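Local coordinates for uncharacterized conserved protein (Staphylococcus epidermidis, PDB 3FRM) that is of unknown function but probably belongs to the GNAT acetyltransferase superfamily, at residues V135-A140 / M150-I155; L35-N40 / R141-S146; W42-M47 / N51-D56. All coordinates share one frame; numbering follows the deposited sequence.

Interaction 1: V135-A140 / M150-I155; sequences VYDAFA and MVKQHI
The helix pair 129-136 and 145-158 meets here: the end region of helix 129-136, through Y136 and D137, faces helix 145-158, and a type I beta turn from Y136 to F139 then leads the chain away. Y136 and K152 are the residues of closest backbone approach, their CA atoms 8.1 Å apart. The tyrosine reaches over because its CG stands anti to the backbone N (chi1 -173°), which sends the ring toward helix 145-158. Its CD2 side meets the aliphatic part of K152, with CD2 3.7 Å from K152 CG, while the phenol end crosses the V151 side chain at about a right angle, Y136 CZ lying 4.0 Å from V151 CG1. Next to this apolar patch, the lysine chain, bent at chi3 (69°), passes its methylene part beside the D137 carboxylate. NZ lies beyond it, leaving only a long salt bridge, D137 OD2 to K152 NZ 3.7 Å. The apolar packing of Y136 on V151 and K152 probably contributes more. Beyond the pair, Y136 also rests on I178 of strand 174-183, K152 touches L133 within helix 129-136, and V151 packs on K36 in the loop between strands 25-29 and 41-44.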
ATOM      1  N   VAL A 135       6.335  21.616  -5.344  1.00 20.90           N
ATOM      2  CA  VAL A 135       5.923  20.505  -4.509  1.00 19.69           C
ATOM      3  C   VAL A 135       6.137  19.207  -5.291  1.00 20.73           C
ATOM      4  O   VAL A 135       6.638  18.186  -4.780  1.00 19.91           O
ATOM      5  CB  VAL A 135       4.439  20.629  -4.115  1.00 19.76           C
ATOM      6  CG1 VAL A 135       3.970  19.337  -3.370  1.00 16.54           C
ATOM      7  CG2 VAL A 135       4.194  21.913  -3.308  1.00 17.82           C
ATOM      8  N   TYR A 136       5.731  19.269  -6.541  1.00 21.27           N
ATOM      9  CA  TYR A 136       5.888  18.176  -7.449  1.00 22.45           C
ATOM     10  C   TYR A 136       7.309  17.580  -7.405  1.00 22.29           C
ATOM     11  O   TYR A 136       7.459  16.357  -7.327  1.00 20.85           O
ATOM     12  CB  TYR A 136       5.491  18.621  -8.860  1.00 22.86           C
ATOM     13  CG  TYR A 136       5.491  17.469  -9.771  1.00 25.20           C
ATOM     14  CD1 TYR A 136       4.428  16.539  -9.771  1.00 24.78           C
ATOM     15  CD2 TYR A 136       6.579  17.249 -10.594  1.00 23.46           C
ATOM     16  CE1 TYR A 136       4.476  15.411 -10.605  1.00 27.85           C
ATOM     17  CE2 TYR A 136       6.626  16.162 -11.430  1.00 28.10           C
ATOM     18  CZ  TYR A 136       5.593  15.242 -11.433  1.00 28.93           C
ATOM     19  OH  TYR A 136       5.725  14.172 -12.283  1.00 34.63           O
ATOM     20  N   ASP A 137       8.300  18.465  -7.356  1.00 23.37           N
ATOM     21  CA  ASP A 137       9.742  18.161  -7.297  1.00 25.35           C
ATOM     22  C   ASP A 137      10.192  17.268  -6.178  1.00 25.31           C
ATOM     23  O   ASP A 137      11.190  16.574  -6.311  1.00 25.85           O
ATOM     24  CB  ASP A 137      10.555  19.461  -7.180  1.00 25.40           C
ATOM     25  CG  ASP A 137      11.273  19.770  -8.433  1.00 30.97           C
ATOM     26  OD1 ASP A 137      12.436  20.266  -8.411  1.00 38.07           O
ATOM     27  OD2 ASP A 137      10.674  19.457  -9.485  1.00 37.53           O
ATOM     28  N   ALA A 138       9.445  17.315  -5.080  1.00 25.88           N
ATOM     29  CA  ALA A 138       9.651  16.510  -3.874  1.00 24.87           C
ATOM     30  C   ALA A 138       9.181  15.094  -3.986  1.00 24.33           C
ATOM     31  O   ALA A 138       9.583  14.286  -3.173  1.00 25.08           O
ATOM     32  CB  ALA A 138       8.946  17.153  -2.718  1.00 24.98           C
ATOM     33  N   PHE A 139       8.316  14.792  -4.948  1.00 23.97           N
ATOM     34  CA  PHE A 139       7.705  13.463  -5.089  1.00 23.79           C
ATOM     35  C   PHE A 139       8.673  12.338  -5.458  1.00 23.36           C
ATOM     36  O   PHE A 139       9.676  12.559  -6.165  1.00 25.00           O
ATOM     37  CB  PHE A 139       6.691  13.490  -6.229  1.00 24.44           C
ATOM     38  CG  PHE A 139       5.374  14.081  -5.871  1.00 26.29           C
ATOM     39  CD1 PHE A 139       5.280  15.119  -4.932  1.00 27.50           C
ATOM     40  CD2 PHE A 139       4.213  13.620  -6.513  1.00 28.15           C
ATOM     41  CE1 PHE A 139       4.030  15.671  -4.595  1.00 29.53           C
ATOM     42  CE2 PHE A 139       2.962  14.155  -6.223  1.00 28.19           C
ATOM     43  CZ  PHE A 139       2.866  15.185  -5.254  1.00 30.69           C
ATOM     44  N   ALA A 140       8.350  11.119  -5.055  1.00 22.10           N
ATOM     45  CA  ALA A 140       9.113   9.940  -5.473  1.00 21.79           C
ATOM     46  C   ALA A 140       9.390  10.018  -6.980  1.00 21.49           C
ATOM     47  O   ALA A 140       8.573  10.534  -7.759  1.00 22.16           O
ATOM     48  CB  ALA A 140       8.350   8.636  -5.121  1.00 19.51           C
HETATM   49  N   MSE A 150      11.042  15.774 -17.488  1.00 23.48           N
HETATM   50  CA  MSE A 150      10.303  15.894 -18.741  1.00 24.46           C
HETATM   51  C   MSE A 150       8.799  15.903 -18.458  1.00 23.66           C
HETATM   52  O   MSE A 150       8.040  16.481 -19.208  1.00 23.52           O
HETATM   53  CB  MSE A 150      10.772  14.933 -19.875  1.00 25.25           C
HETATM   54  CG  MSE A 150      10.084  13.595 -20.086  1.00 29.71           C
HETATM   55 SE   MSE A 150       8.083  13.280 -20.287  0.90 44.99          SE
HETATM   56  CE  MSE A 150       8.086  11.445 -19.579  1.00 38.98           C
ATOM     57  N   VAL A 151       8.372  15.306 -17.356  1.00 23.73           N
ATOM     58  CA  VAL A 151       6.981  15.433 -16.971  1.00 24.16           C
ATOM     59  C   VAL A 151       6.723  16.860 -16.464  1.00 24.71           C
ATOM     60  O   VAL A 151       5.694  17.429 -16.771  1.00 24.85           O
ATOM     61  CB  VAL A 151       6.552  14.351 -15.964  1.00 24.35           C
ATOM     62  CG1 VAL A 151       5.199  14.676 -15.357  1.00 24.00           C
ATOM     63  CG2 VAL A 151       6.501  12.972 -16.665  1.00 25.53           C
ATOM     64  N   LYS A 152       7.679  17.447 -15.742  1.00 25.02           N
ATOM     65  CA  LYS A 152       7.581  18.842 -15.324  1.00 25.03           C
ATOM     66  C   LYS A 152       7.391  19.780 -16.487  1.00 24.75           C
ATOM     67  O   LYS A 152       6.476  20.576 -16.508  1.00 25.42           O
ATOM     68  CB  LYS A 152       8.821  19.273 -14.558  1.00 25.38           C
ATOM     69  CG  LYS A 152       8.672  19.175 -13.034  1.00 28.11           C
ATOM     70  CD  LYS A 152       9.975  19.566 -12.330  1.00 30.34           C
ATOM     71  CE  LYS A 152      10.296  21.050 -12.478  1.00 34.35           C
ATOM     72  NZ  LYS A 152      11.765  21.379 -12.398  1.00 35.83           N
ATOM     73  N   GLN A 153       8.251  19.666 -17.475  1.00 25.41           N
ATOM     74  CA  GLN A 153       8.163  20.471 -18.685  1.00 25.75           C
ATOM     75  C   GLN A 153       6.794  20.322 -19.358  1.00 25.00           C
ATOM     76  O   GLN A 153       6.212  21.256 -19.825  1.00 25.36           O
ATOM     77  CB  GLN A 153       9.301  20.079 -19.658  1.00 25.35           C
ATOM     78  CG  GLN A 153      10.531  20.975 -19.544  1.00 28.63           C
ATOM     79  CD  GLN A 153      10.360  22.294 -20.316  1.00 33.11           C
ATOM     80  OE1 GLN A 153       9.314  22.956 -20.216  1.00 34.97           O
ATOM     81  NE2 GLN A 153      11.380  22.666 -21.111  1.00 35.41           N
ATOM     82  N   HIS A 154       6.277  19.127 -19.389  1.00 25.45           N
ATOM     83  CA  HIS A 154       4.978  18.890 -20.012  1.00 26.64           C
ATOM     84  C   HIS A 154       3.823  19.631 -19.305  1.00 25.56           C
ATOM     85  O   HIS A 154       3.072  20.355 -19.951  1.00 25.96           O
ATOM     86  CB  HIS A 154       4.764  17.389 -20.115  1.00 26.90           C
ATOM     87  CG  HIS A 154       3.442  16.995 -20.692  1.00 33.45           C
ATOM     88  ND1 HIS A 154       3.000  17.436 -21.925  1.00 36.47           N
ATOM     89  CD2 HIS A 154       2.483  16.161 -20.221  1.00 35.62           C
ATOM     90  CE1 HIS A 154       1.820  16.899 -22.184  1.00 37.03           C
ATOM     91  NE2 HIS A 154       1.485  16.120 -21.167  1.00 39.57           N
ATOM     92  N   ILE A 155       3.724  19.484 -17.986  1.00 24.98           N
ATOM     93  CA  ILE A 155       2.762  20.228 -17.163  1.00 24.02           C
ATOM     94  C   ILE A 155       2.917  21.752 -17.294  1.00 24.08           C
ATOM     95  O   ILE A 155       1.922  22.525 -17.409  1.00 23.54           O
ATOM     96  CB  ILE A 155       2.933  19.906 -15.670  1.00 23.73           C
ATOM     97  CG1 ILE A 155       2.930  18.409 -15.431  1.00 22.17           C
ATOM     98  CG2 ILE A 155       1.856  20.605 -14.828  1.00 22.11           C
ATOM     99  CD1 ILE A 155       3.031  18.069 -13.949  1.00 21.94           C
TER

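Interaction 2: L35-N40 / R141-S146; sequences LKYASN and RPFGDS
Y37 and F143 are the closest backbone points of two irregular segments, their CA atoms 9.9 Å apart, so the contact is made by side chains alone. On one side, 37-39 has helical backbone angles without regular helical bonding; on the other, a type I beta turn runs from R141 to G144, closed by G144 N to R141 O at 3.1 Å. G144 then takes the N-cap position of helix 145-158, with a positive phi (85°), a conformation suited to a residue without a side chain.

The two aromatic rings form a T-shaped pair. The CD2-CE2 edge of Y37 is directed at one face of F143, with ring planes at 77° and centroids 4.9 Å apart. Y37 CD2 stands over the centre of the phenylalanine ring, and Y37 CE2 approaches F143 CD1 to 3.7 Å. P142 CG lies against the opposite face, offset toward the rim, so F143 is sandwiched between its neighbour in the turn and the tyrosine. Each segment is also braced internally. N40 ND2 donates to K36 O over 2.8 Å, with the acceptor close to the amide plane, and R141 NH1 makes a salt bridge to D145 OD2, also 2.8 Å, meeting the oxygen on its anti side and well out of the carboxylate plane.

Y147 joins the aromatic group: its ring meets both Y37 and F143, and its hydroxyl is hydrogen-bonded to Y37 N. Both rings of the pair also touch L250 of strand 241-251. The arrangement is a T-shaped pair within a small aromatic cluster of Y37, F143 and Y147, which ties the loop between strands 25-29 and 41-44 to the start of helix 145-158.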
ATOM      1  N   LEU A  35       7.977   9.741 -24.539  1.00 22.86           N
ATOM      2  CA  LEU A  35       8.599   9.261 -23.335  1.00 22.98           C
ATOM      3  C   LEU A  35       7.685   9.132 -22.128  1.00 22.62           C
ATOM      4  O   LEU A  35       8.117   8.521 -21.164  1.00 21.97           O
ATOM      5  CB  LEU A  35       9.835  10.090 -22.980  1.00 23.31           C
ATOM      6  CG  LEU A  35      11.068  10.007 -23.914  1.00 26.79           C
ATOM      7  CD1 LEU A  35      11.400   8.581 -24.369  1.00 21.88           C
ATOM      8  CD2 LEU A  35      10.925  10.930 -25.106  1.00 28.96           C
ATOM      9  N   LYS A  36       6.458   9.681 -22.155  1.00 23.61           N
ATOM     10  CA  LYS A  36       5.463   9.478 -21.051  1.00 24.73           C
ATOM     11  C   LYS A  36       4.861   8.078 -21.074  1.00 25.37           C
ATOM     12  O   LYS A  36       4.070   7.770 -21.962  1.00 25.97           O
ATOM     13  CB  LYS A  36       4.314  10.502 -21.058  1.00 24.75           C
ATOM     14  CG  LYS A  36       4.768  11.909 -20.713  1.00 28.64           C
ATOM     15  CD  LYS A  36       3.641  12.971 -20.663  1.00 32.78           C
ATOM     16  CE  LYS A  36       2.577  12.701 -19.559  1.00 33.27           C
ATOM     17  NZ  LYS A  36       3.237  12.442 -18.252  1.00 34.88           N
ATOM     18  N   TYR A  37       5.206   7.242 -20.094  1.00 25.67           N
ATOM     19  CA  TYR A  37       4.730   5.859 -20.077  1.00 25.56           C
ATOM     20  C   TYR A  37       3.219   5.759 -19.969  1.00 26.24           C
ATOM     21  O   TYR A  37       2.643   4.903 -20.625  1.00 28.22           O
ATOM     22  CB  TYR A  37       5.353   5.060 -18.944  1.00 25.36           C
ATOM     23  CG  TYR A  37       6.847   4.941 -19.030  1.00 22.74           C
ATOM     24  CD1 TYR A  37       7.490   5.106 -20.216  1.00 22.83           C
ATOM     25  CD2 TYR A  37       7.611   4.630 -17.915  1.00 25.16           C
ATOM     26  CE1 TYR A  37       8.866   5.007 -20.310  1.00 20.69           C
ATOM     27  CE2 TYR A  37       9.001   4.464 -17.995  1.00 19.82           C
ATOM     28  CZ  TYR A  37       9.610   4.678 -19.191  1.00 21.22           C
ATOM     29  OH  TYR A  37      10.975   4.533 -19.310  1.00 20.73           O
ATOM     30  N   ALA A  38       2.566   6.602 -19.161  1.00 25.36           N
ATOM     31  CA  ALA A  38       1.090   6.531 -18.991  1.00 24.62           C
ATOM     32  C   ALA A  38       0.205   6.972 -20.199  1.00 24.25           C
ATOM     33  O   ALA A  38      -1.018   6.674 -20.215  1.00 25.75           O
ATOM     34  CB  ALA A  38       0.613   7.286 -17.654  1.00 23.19           C
ATOM     35  N   SER A  39       0.790   7.712 -21.153  1.00 22.05           N
ATOM     36  CA  SER A  39       0.101   8.172 -22.349  1.00 19.59           C
ATOM     37  C   SER A  39       0.387   7.248 -23.540  1.00 18.06           C
ATOM     38  O   SER A  39      -0.159   7.467 -24.618  1.00 17.95           O
ATOM     39  CB  SER A  39       0.582   9.574 -22.719  1.00 19.79           C
ATOM     40  OG  SER A  39       0.818  10.352 -21.568  1.00 19.84           O
ATOM     41  N   ASN A  40       1.260   6.259 -23.376  1.00 15.81           N
ATOM     42  CA  ASN A  40       1.619   5.374 -24.466  1.00 15.25           C
ATOM     43  C   ASN A  40       1.459   3.891 -24.078  1.00 15.32           C
ATOM     44  O   ASN A  40       2.369   3.242 -23.562  1.00 16.39           O
ATOM     45  CB  ASN A  40       3.024   5.694 -24.998  1.00 14.87           C
ATOM     46  CG  ASN A  40       3.158   7.156 -25.558  1.00 16.20           C
ATOM     47  OD1 ASN A  40       2.774   7.425 -26.698  1.00 20.73           O
ATOM     48  ND2 ASN A  40       3.757   8.068 -24.773  1.00 12.45           N
ATOM     49  N   ARG A 141      10.553   9.537  -7.407  1.00 21.07           N
ATOM     50  CA  ARG A 141      10.830   9.518  -8.826  1.00 18.84           C
ATOM     51  C   ARG A 141      11.158   8.104  -9.281  1.00 19.47           C
ATOM     52  O   ARG A 141      12.339   7.741  -9.409  1.00 18.95           O
ATOM     53  CB  ARG A 141      11.934  10.483  -9.149  1.00 18.61           C
ATOM     54  CG  ARG A 141      11.583  11.903  -8.845  1.00 15.57           C
ATOM     55  CD  ARG A 141      12.746  12.805  -9.177  1.00 14.71           C
ATOM     56  NE  ARG A 141      12.483  14.149  -8.708  1.00 10.23           N
ATOM     57  CZ  ARG A 141      13.281  15.201  -8.892  1.00 14.71           C
ATOM     58  NH1 ARG A 141      14.464  15.099  -9.599  1.00 12.94           N
ATOM     59  NH2 ARG A 141      12.898  16.375  -8.358  1.00 13.80           N
ATOM     60  N   PRO A 142      10.113   7.292  -9.539  1.00 18.90           N
ATOM     61  CA  PRO A 142      10.448   5.900  -9.781  1.00 18.80           C
ATOM     62  C   PRO A 142      11.215   5.654 -11.062  1.00 18.30           C
ATOM     63  O   PRO A 142      11.792   4.588 -11.174  1.00 17.15           O
ATOM     64  CB  PRO A 142       9.082   5.178  -9.809  1.00 18.43           C
ATOM     65  CG  PRO A 142       8.085   6.238  -9.957  1.00 18.99           C
ATOM     66  CD  PRO A 142       8.661   7.511  -9.431  1.00 18.88           C
ATOM     67  N   PHE A 143      11.219   6.622 -12.002  1.00 18.27           N
ATOM     68  CA  PHE A 143      11.867   6.440 -13.312  1.00 17.43           C
ATOM     69  C   PHE A 143      12.993   7.430 -13.410  1.00 17.08           C
ATOM     70  O   PHE A 143      13.465   7.746 -14.486  1.00 16.56           O
ATOM     71  CB  PHE A 143      10.887   6.596 -14.497  1.00 16.75           C
ATOM     72  CG  PHE A 143       9.602   5.786 -14.346  1.00 17.37           C
ATOM     73  CD1 PHE A 143       9.626   4.396 -14.344  1.00 16.27           C
ATOM     74  CD2 PHE A 143       8.375   6.431 -14.209  1.00 16.00           C
ATOM     75  CE1 PHE A 143       8.440   3.654 -14.185  1.00 16.01           C
ATOM     76  CE2 PHE A 143       7.192   5.713 -14.078  1.00 19.58           C
ATOM     77  CZ  PHE A 143       7.216   4.322 -14.053  1.00 18.51           C
ATOM     78  N   GLY A 144      13.423   7.941 -12.276  1.00 16.80           N
ATOM     79  CA  GLY A 144      14.592   8.819 -12.304  1.00 16.96           C
ATOM     80  C   GLY A 144      14.299  10.261 -12.611  1.00 17.16           C
ATOM     81  O   GLY A 144      13.179  10.626 -12.968  1.00 17.70           O
ATOM     82  N   ASP A 145      15.338  11.072 -12.474  1.00 17.13           N
ATOM     83  CA  ASP A 145      15.277  12.532 -12.475  1.00 18.48           C
ATOM     84  C   ASP A 145      14.833  13.139 -13.791  1.00 19.21           C
ATOM     85  O   ASP A 145      13.917  13.988 -13.833  1.00 19.38           O
ATOM     86  CB  ASP A 145      16.670  13.118 -12.096  1.00 17.03           C
ATOM     87  CG  ASP A 145      17.075  12.752 -10.669  1.00 19.05           C
ATOM     88  OD1 ASP A 145      18.225  12.300 -10.457  1.00 22.00           O
ATOM     89  OD2 ASP A 145      16.211  12.856  -9.743  1.00 21.43           O
ATOM     90  N   SER A 146      15.529  12.733 -14.845  1.00 18.90           N
ATOM     91  CA  SER A 146      15.264  13.220 -16.176  1.00 19.58           C
ATOM     92  C   SER A 146      13.851  12.893 -16.658  1.00 19.55           C
ATOM     93  O   SER A 146      13.235  13.698 -17.371  1.00 19.84           O
ATOM     94  CB  SER A 146      16.344  12.683 -17.134  1.00 20.01           C
ATOM     95  OG  SER A 146      15.870  12.502 -18.438  1.00 21.69           O
TER

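Interaction 3: W42-M47 / N51-D56; sequences WIYKTM and NQWLKD
W42 lays its six-membered ring against the D56 side chain, with W42 CZ3 3.4 Å from D56 CB, and the backbone O of D56 sits above the same indole, offset toward the rim. The indole and carboxylate planes are 39° apart, so the acid is tilted against the ring instead of stacked flat on it. From the same strand, two residues on, Y44 reaches the helix with its hydroxyl and donates a hydrogen bond to D56 OD2 at 2.7 Å. The oxygen receives it on its anti lone pair and lies in the plane of the tyrosine ring. With CG anti to the carbonyl carbon (chi1 -62°), the D56 carboxylate is turned toward the strand, where it meets both W42 and Y44. W53, one turn earlier, offers the edge of its indole: W53 CD1 is 3.3 Å from Y44 OH, the hydroxyl lying in the plane of the W53 ring. Strand 42-44 and helix 51-56 run nearly antiparallel, at 161°, as the first two elements of a beta-alpha-beta unit completed by strand 72-75. D56 is buried, and its OD1 pairs with R24 in a salt bridge. With one oxygen bound by a phenol and the other by a guanidinium, the carboxylate is probably kept ionised despite its aromatic surroundings.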
ATOM      1  N   TRP A  42      -1.346   0.097 -24.177  1.00 15.89           N
ATOM      2  CA  TRP A  42      -2.495  -0.632 -24.578  1.00 15.80           C
ATOM      3  C   TRP A  42      -3.369  -0.913 -23.340  1.00 15.01           C
ATOM      4  O   TRP A  42      -2.852  -1.391 -22.345  1.00 13.25           O
ATOM      5  CB  TRP A  42      -2.057  -1.984 -25.128  1.00 16.05           C
ATOM      6  CG  TRP A  42      -1.658  -2.008 -26.511  1.00 19.44           C
ATOM      7  CD1 TRP A  42      -0.822  -1.100 -27.171  1.00 20.60           C
ATOM      8  CD2 TRP A  42      -1.941  -3.048 -27.446  1.00 18.78           C
ATOM      9  NE1 TRP A  42      -0.627  -1.520 -28.476  1.00 22.04           N
ATOM     10  CE2 TRP A  42      -1.283  -2.711 -28.668  1.00 20.08           C
ATOM     11  CE3 TRP A  42      -2.676  -4.224 -27.378  1.00 18.33           C
ATOM     12  CZ2 TRP A  42      -1.369  -3.505 -29.809  1.00 19.23           C
ATOM     13  CZ3 TRP A  42      -2.756  -5.004 -28.519  1.00 17.70           C
ATOM     14  CH2 TRP A  42      -2.120  -4.631 -29.720  1.00 16.39           C
ATOM     15  N   ILE A  43      -4.671  -0.631 -23.427  1.00 15.36           N
ATOM     16  CA  ILE A  43      -5.629  -0.965 -22.377  1.00 15.14           C
ATOM     17  C   ILE A  43      -6.449  -2.153 -22.909  1.00 16.16           C
ATOM     18  O   ILE A  43      -7.252  -1.992 -23.800  1.00 16.14           O
ATOM     19  CB  ILE A  43      -6.576   0.195 -22.098  1.00 15.86           C
ATOM     20  CG1 ILE A  43      -5.831   1.542 -21.985  1.00 16.56           C
ATOM     21  CG2 ILE A  43      -7.453  -0.037 -20.824  1.00 12.96           C
ATOM     22  CD1 ILE A  43      -4.850   1.626 -20.873  1.00 14.71           C
ATOM     23  N   TYR A  44      -6.260  -3.354 -22.378  1.00 16.69           N
ATOM     24  CA  TYR A  44      -7.091  -4.477 -22.833  1.00 17.20           C
ATOM     25  C   TYR A  44      -8.507  -4.357 -22.273  1.00 18.59           C
ATOM     26  O   TYR A  44      -8.695  -3.936 -21.134  1.00 19.09           O
ATOM     27  CB  TYR A  44      -6.519  -5.838 -22.414  1.00 16.32           C
ATOM     28  CG  TYR A  44      -5.329  -6.338 -23.213  1.00 17.14           C
ATOM     29  CD1 TYR A  44      -5.470  -6.776 -24.528  1.00 16.84           C
ATOM     30  CD2 TYR A  44      -4.080  -6.413 -22.645  1.00 18.26           C
ATOM     31  CE1 TYR A  44      -4.411  -7.237 -25.256  1.00 16.19           C
ATOM     32  CE2 TYR A  44      -2.971  -6.910 -23.401  1.00 21.70           C
ATOM     33  CZ  TYR A  44      -3.162  -7.293 -24.687  1.00 18.97           C
ATOM     34  OH  TYR A  44      -2.107  -7.771 -25.386  1.00 17.61           O
ATOM     35  N   LYS A  45      -9.483  -4.755 -23.084  1.00 19.14           N
ATOM     36  CA  LYS A  45     -10.841  -4.947 -22.662  1.00 19.66           C
ATOM     37  C   LYS A  45     -11.152  -6.433 -22.450  1.00 19.70           C
ATOM     38  O   LYS A  45     -11.879  -6.795 -21.518  1.00 19.81           O
ATOM     39  CB  LYS A  45     -11.767  -4.318 -23.683  1.00 19.81           C
ATOM     40  CG  LYS A  45     -11.741  -2.792 -23.521  1.00 21.99           C
ATOM     41  CD  LYS A  45     -12.049  -1.999 -24.792  1.00 21.58           C
ATOM     42  CE  LYS A  45     -13.534  -1.751 -24.927  1.00 22.00           C
ATOM     43  NZ  LYS A  45     -13.841  -1.393 -26.343  1.00 25.06           N
ATOM     44  N   THR A  46     -10.565  -7.297 -23.268  1.00 19.39           N
ATOM     45  CA  THR A  46     -10.637  -8.742 -23.015  1.00 19.70           C
ATOM     46  C   THR A  46      -9.240  -9.379 -22.967  1.00 19.07           C
ATOM     47  O   THR A  46      -8.335  -8.953 -23.639  1.00 19.77           O
ATOM     48  CB  THR A  46     -11.539  -9.461 -24.020  1.00 18.89           C
ATOM     49  OG1 THR A  46     -11.121  -9.081 -25.336  1.00 20.32           O
ATOM     50  CG2 THR A  46     -12.975  -9.031 -23.822  1.00 19.13           C
HETATM   51  N   MSE A  47      -9.098 -10.410 -22.155  1.00 19.53           N
HETATM   52  CA  MSE A  47      -7.854 -11.152 -21.977  1.00 20.95           C
HETATM   53  C   MSE A  47      -7.297 -11.782 -23.226  1.00 19.35           C
HETATM   54  O   MSE A  47      -7.910 -12.676 -23.779  1.00 19.54           O
HETATM   55  CB  MSE A  47      -8.074 -12.299 -20.985  1.00 21.83           C
HETATM   56  CG  MSE A  47      -7.798 -11.927 -19.556  1.00 27.03           C
HETATM   57 SE   MSE A  47      -5.880 -11.571 -19.142  0.85 39.43          SE
HETATM   58  CE  MSE A  47      -6.273 -11.178 -17.247  1.00 27.61           C
ATOM     59  N   ASN A  51      -0.502 -16.332 -26.930  1.00 23.81           N
ATOM     60  CA  ASN A  51      -0.105 -16.141 -28.350  1.00 23.30           C
ATOM     61  C   ASN A  51      -0.516 -14.802 -28.922  1.00 21.48           C
ATOM     62  O   ASN A  51       0.246 -14.190 -29.628  1.00 20.37           O
ATOM     63  CB  ASN A  51      -0.729 -17.220 -29.234  1.00 23.83           C
ATOM     64  CG  ASN A  51      -0.227 -18.604 -28.902  1.00 28.32           C
ATOM     65  OD1 ASN A  51       0.962 -18.789 -28.657  1.00 33.17           O
ATOM     66  ND2 ASN A  51      -1.130 -19.608 -28.927  1.00 32.73           N
ATOM     67  N   GLN A  52      -1.750 -14.393 -28.623  1.00 20.88           N
ATOM     68  CA  GLN A  52      -2.237 -13.063 -28.917  1.00 20.95           C
ATOM     69  C   GLN A  52      -1.287 -12.029 -28.338  1.00 20.40           C
ATOM     70  O   GLN A  52      -0.857 -11.123 -29.038  1.00 20.48           O
ATOM     71  CB  GLN A  52      -3.580 -12.830 -28.249  1.00 21.47           C
ATOM     72  CG  GLN A  52      -4.764 -12.698 -29.142  1.00 24.32           C
ATOM     73  CD  GLN A  52      -4.612 -11.767 -30.348  1.00 25.41           C
ATOM     74  OE1 GLN A  52      -5.470 -11.778 -31.226  1.00 27.04           O
ATOM     75  NE2 GLN A  52      -3.560 -10.967 -30.397  1.00 29.24           N
ATOM     76  N   TRP A  53      -0.973 -12.176 -27.052  1.00 19.90           N
ATOM     77  CA  TRP A  53      -0.111 -11.224 -26.362  1.00 20.10           C
ATOM     78  C   TRP A  53       1.234 -11.048 -27.040  1.00 19.89           C
ATOM     79  O   TRP A  53       1.751  -9.924 -27.086  1.00 20.10           O
ATOM     80  CB  TRP A  53       0.057 -11.545 -24.839  1.00 19.79           C
ATOM     81  CG  TRP A  53       0.861 -10.468 -24.110  1.00 19.81           C
ATOM     82  CD1 TRP A  53       0.490  -9.154 -23.928  1.00 19.12           C
ATOM     83  CD2 TRP A  53       2.174 -10.591 -23.527  1.00 15.70           C
ATOM     84  NE1 TRP A  53       1.481  -8.470 -23.260  1.00 15.90           N
ATOM     85  CE2 TRP A  53       2.516  -9.325 -22.997  1.00 15.53           C
ATOM     86  CE3 TRP A  53       3.071 -11.652 -23.371  1.00 15.52           C
ATOM     87  CZ2 TRP A  53       3.742  -9.072 -22.355  1.00 16.94           C
ATOM     88  CZ3 TRP A  53       4.279 -11.414 -22.717  1.00 17.96           C
ATOM     89  CH2 TRP A  53       4.603 -10.112 -22.205  1.00 19.87           C
ATOM     90  N   LEU A  54       1.785 -12.137 -27.579  1.00 19.96           N
ATOM     91  CA  LEU A  54       3.081 -12.088 -28.314  1.00 21.23           C
ATOM     92  C   LEU A  54       3.015 -11.243 -29.574  1.00 21.26           C
ATOM     93  O   LEU A  54       3.940 -10.448 -29.902  1.00 20.82           O
ATOM     94  CB  LEU A  54       3.525 -13.504 -28.699  1.00 21.35           C
ATOM     95  CG  LEU A  54       4.531 -14.200 -27.789  1.00 23.60           C
ATOM     96  CD1 LEU A  54       4.600 -13.638 -26.386  1.00 24.12           C
ATOM     97  CD2 LEU A  54       4.278 -15.717 -27.760  1.00 22.17           C
ATOM     98  N   LYS A  55       1.908 -11.452 -30.284  1.00 21.38           N
ATOM     99  CA  LYS A  55       1.578 -10.686 -31.462  1.00 21.77           C
ATOM    100  C   LYS A  55       1.379  -9.222 -31.104  1.00 21.14           C
ATOM    101  O   LYS A  55       1.846  -8.370 -31.838  1.00 22.23           O
ATOM    102  CB  LYS A  55       0.333 -11.269 -32.133  1.00 22.41           C
ATOM    103  CG  LYS A  55       0.624 -12.501 -32.996  1.00 23.41           C
ATOM    104  CD  LYS A  55      -0.604 -13.331 -33.234  1.00 27.85           C
ATOM    105  CE  LYS A  55      -0.192 -14.699 -33.754  1.00 31.40           C
ATOM    106  NZ  LYS A  55      -1.224 -15.775 -33.440  1.00 34.19           N
ATOM    107  N   ASP A  56       0.776  -8.941 -29.946  1.00 20.09           N
ATOM    108  CA  ASP A  56       0.479  -7.570 -29.537  1.00 19.76           C
ATOM    109  C   ASP A  56       1.771  -6.876 -29.098  1.00 20.01           C
ATOM    110  O   ASP A  56       1.958  -5.663 -29.287  1.00 19.45           O
ATOM    111  CB  ASP A  56      -0.547  -7.548 -28.415  1.00 20.01           C
ATOM    112  CG  ASP A  56      -1.908  -8.148 -28.819  1.00 20.82           C
ATOM    113  OD1 ASP A  56      -2.231  -8.247 -30.017  1.00 19.58           O
ATOM    114  OD2 ASP A  56      -2.698  -8.489 -27.909  1.00 24.66           O
TER

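In the fold
Along the chain, interaction 3 lies inside the long loop closed by interaction 2, whereas the segments of interactions 1 and 2 alternate. Interactions 1 and 2 are neighbours: their centres are 10 Å apart, both draw on helix 145-158, and they touch where the selenomethionine M150 and H154 pack on 35-36. Interaction 3 is separate, its centre about 31 Å from that of interaction 1 and about 22 Å from that of interaction 2, although segment 42-47 nearly follows 35-40 in sequence through strand 41-44. One mixed sheet runs through both halves of the chain. Interaction 3 fastens a helix within the N-terminal half, interaction 1 joins helices of the C-terminal half, and interaction 2 bridges the halves.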